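BpsB (PgaB), Poly-beta-1,6-N-acetyl-D-glucosamine N-deacetylase (Bordetella bronchiseptica RB50, PDB 5BU6) removes acetyl groups from the N-acetylglucosamine units of poly-beta-1,6-N-acetyl-D-glucosamine as a family 4 carbohydrate esterase and is required for biofilm formation. Local coordinates at residues G54-S59 with P74-L79. The protein carries 5 engineered substitutions. Numbering follows the deposited sequence.
Sequences GFNPIS and PPRPIL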
loop_
_atom_site.group_PDB
_atom_site.type_symbol
_atom_site.label_atom_id
_atom_site.label_comp_id
_atom_site.label_asym_id
_atom_site.label_seq_id
_atom_site.Cartn_x
_atom_site.Cartn_y
_atom_site.Cartn_z
ATOM N N GLY A 54 -1.411 6.318 -23.778
ATOM C CA GLY A 54 -1.586 7.718 -23.465
ATOM C C GLY A 54 -1.844 8.042 -22.005
ATOM O O GLY A 54 -2.296 9.152 -21.708
ATOM N N PHE A 55 -1.563 7.111 -21.085
ATOM C CA PHE A 55 -1.769 7.415 -19.677
ATOM C C PHE A 55 -0.686 8.368 -19.238
ATOM O O PHE A 55 0.407 8.363 -19.798
ATOM C CB PHE A 55 -1.760 6.153 -18.799
ATOM C CG PHE A 55 -2.976 5.288 -18.975
ATOM C CD1 PHE A 55 -4.200 5.675 -18.442
ATOM C CD2 PHE A 55 -2.899 4.086 -19.659
ATOM C CE1 PHE A 55 -5.328 4.881 -18.603
ATOM C CE2 PHE A 55 -4.020 3.288 -19.822
ATOM C CZ PHE A 55 -5.235 3.684 -19.289
ATOM N N ASN A 56 -1.006 9.201 -18.250
ATOM C CA ASN A 56 -0.042 10.120 -17.659
ATOM C C ASN A 56 0.112 9.852 -16.174
ATOM O O ASN A 56 -0.707 10.294 -15.378
ATOM C CB ASN A 56 -0.481 11.573 -17.892
ATOM C CG ASN A 56 -0.307 12.003 -19.320
ATOM O OD1 ASN A 56 0.809 12.024 -19.839
ATOM N ND2 ASN A 56 -1.406 12.357 -19.972
ATOM N N PRO A 57 1.147 9.091 -15.792
ATOM C CA PRO A 57 1.368 8.831 -14.370
ATOM C C PRO A 57 1.575 10.120 -13.569
ATOM O O PRO A 57 2.320 11.000 -13.981
ATOM C CB PRO A 57 2.618 7.950 -14.365
ATOM C CG PRO A 57 2.549 7.235 -15.732
ATOM C CD PRO A 57 2.055 8.316 -16.652
ATOM N N ILE A 58 0.884 10.207 -12.440
ATOM C CA ILE A 58 0.890 11.387 -11.560
ATOM C C ILE A 58 1.437 11.029 -10.166
ATOM O O ILE A 58 1.533 9.849 -9.803
ATOM C CB ILE A 58 -0.546 11.968 -11.393
ATOM C CG1 ILE A 58 -1.434 10.938 -10.671
ATOM C CG2 ILE A 58 -1.125 12.403 -12.739
ATOM C CD1 ILE A 58 -2.892 11.290 -10.566
ATOM N N SER A 59 1.799 12.039 -9.376
ATOM C CA SER A 59 2.202 11.785 -7.985
ATOM C C SER A 59 1.019 11.997 -7.046
ATOM O O SER A 59 0.016 12.594 -7.423
ATOM C CB SER A 59 3.326 12.718 -7.572
ATOM O OG SER A 59 2.869 14.067 -7.710
ATOM N N PRO A 74 -3.204 16.005 -15.478
ATOM C CA PRO A 74 -3.168 15.855 -16.943
ATOM C C PRO A 74 -4.232 14.859 -17.407
ATOM O O PRO A 74 -4.807 14.163 -16.558
ATOM C CB PRO A 74 -1.766 15.311 -17.199
ATOM C CG PRO A 74 -1.479 14.494 -15.963
ATOM C CD PRO A 74 -2.092 15.292 -14.826
ATOM N N PRO A 75 -4.483 14.769 -18.724
ATOM C CA PRO A 75 -5.424 13.760 -19.225
ATOM C C PRO A 75 -4.985 12.324 -18.914
ATOM O O PRO A 75 -3.788 12.064 -18.750
ATOM C CB PRO A 75 -5.447 14.011 -20.741
ATOM C CG PRO A 75 -4.285 14.872 -21.029
ATOM C CD PRO A 75 -4.017 15.664 -19.796
ATOM N N ARG A 76 -5.961 11.421 -18.824
ATOM C CA ARG A 76 -5.733 10.009 -18.482
ATOM C C ARG A 76 -4.739 9.820 -17.343
ATOM O O ARG A 76 -3.747 9.092 -17.494
ATOM C CB ARG A 76 -5.247 9.244 -19.719
ATOM C CG ARG A 76 -6.295 9.174 -20.842
ATOM C CD ARG A 76 -5.650 8.849 -22.185
ATOM N NE ARG A 76 -4.606 9.814 -22.533
ATOM C CZ ARG A 76 -4.786 10.879 -23.312
ATOM N NH1 ARG A 76 -5.976 11.128 -23.848
ATOM N NH2 ARG A 76 -3.772 11.697 -23.561
ATOM N N PRO A 77 -4.999 10.464 -16.186
ATOM C CA PRO A 77 -4.024 10.433 -15.097
ATOM C C PRO A 77 -4.069 9.104 -14.378
ATOM O O PRO A 77 -5.159 8.557 -14.151
ATOM C CB PRO A 77 -4.491 11.575 -14.172
ATOM C CG PRO A 77 -5.923 11.614 -14.360
ATOM C CD PRO A 77 -6.224 11.178 -15.786
ATOM N N ILE A 78 -2.902 8.583 -14.029
ATOM C CA ILE A 78 -2.853 7.331 -13.285
ATOM C C ILE A 78 -1.803 7.400 -12.176
ATOM O O ILE A 78 -0.747 7.987 -12.354
ATOM C CB ILE A 78 -2.578 6.129 -14.242
ATOM C CG1 ILE A 78 -2.680 4.806 -13.491
ATOM C CG2 ILE A 78 -1.241 6.262 -14.948
ATOM C CD1 ILE A 78 -3.018 3.634 -14.397
ATOM N N LEU A 79 -2.130 6.825 -11.020
ATOM C CA LEU A 79 -1.221 6.725 -9.888
ATOM C C LEU A 79 -0.690 5.286 -9.833
ATOM O O LEU A 79 -1.477 4.335 -9.776
ATOM C CB LEU A 79 -1.928 7.076 -8.579
ATOM C CG LEU A 79 -1.076 7.081 -7.298
ATOM C CD1 LEU A 79 -0.085 8.233 -7.369
ATOM C CD2 LEU A 79 -1.982 7.230 -6.085
#
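The beta-alpha-beta crossover that runs from strand 56-57 through helix 60-67 to strand 77-83 illustrates how a two-residue strand can be pinned in parallel to the start of a longer one by side chains as well as by backbones. Along the backbones, Asn56 N donates to Arg76 O (2.8 Å), Asn56 O receives Ile78 N, and Ile58 N reaches Ile78 O, the ladder expected of a parallel pair in the deacetylase sheet. Proline at 57 and at 77 has no N-H to give, yet both still contribute through CA-H...O contacts, Pro57 CA lying 3.0 Å from Ile78 O.

On the face carrying Asn56 and Pro77, the Asn56 side chain has CG anti to its carbonyl carbon (chi1 -72°), so that ND2 meets Pro75 O at 2.7 Å almost straight on, with the oxygen in the amide plane. Its CB meanwhile slides past the ring of Pro74. Ile58 adds an apolar contact beside it: its CG2 touches Pro74 CD at 3.7 Å and also Pro77 CB, the Ile58 and Pro77 side chains running alongside each other in the same direction, while helix 60-67 packs on Ile58 through Ile63.

On the face carrying Pro57 and Ile78, Ile78 CG2 meets Pro57 CG and, from the preceding loop residue, Phe55 CB at 3.9 Å, and helix 43-52 packs there through Ile50, which touches both Phe55 and Pro57.

Helix 43-52 ends in a Schellman motif at Gly54, whose carbonyl is gripped by Arg76. The arginine chain bends at chi3 as its NE meets that carbonyl; its guanidinium plane stands 68° from that of the Phe55 ring, with Pro75 CB above one guanidinium face, displaced toward its rim. Arg76 NE points at Gly54 O over 2.5 Å, nearly straight at 169°, with the oxygen in the guanidinium plane but the donor well above the carbonyl plane.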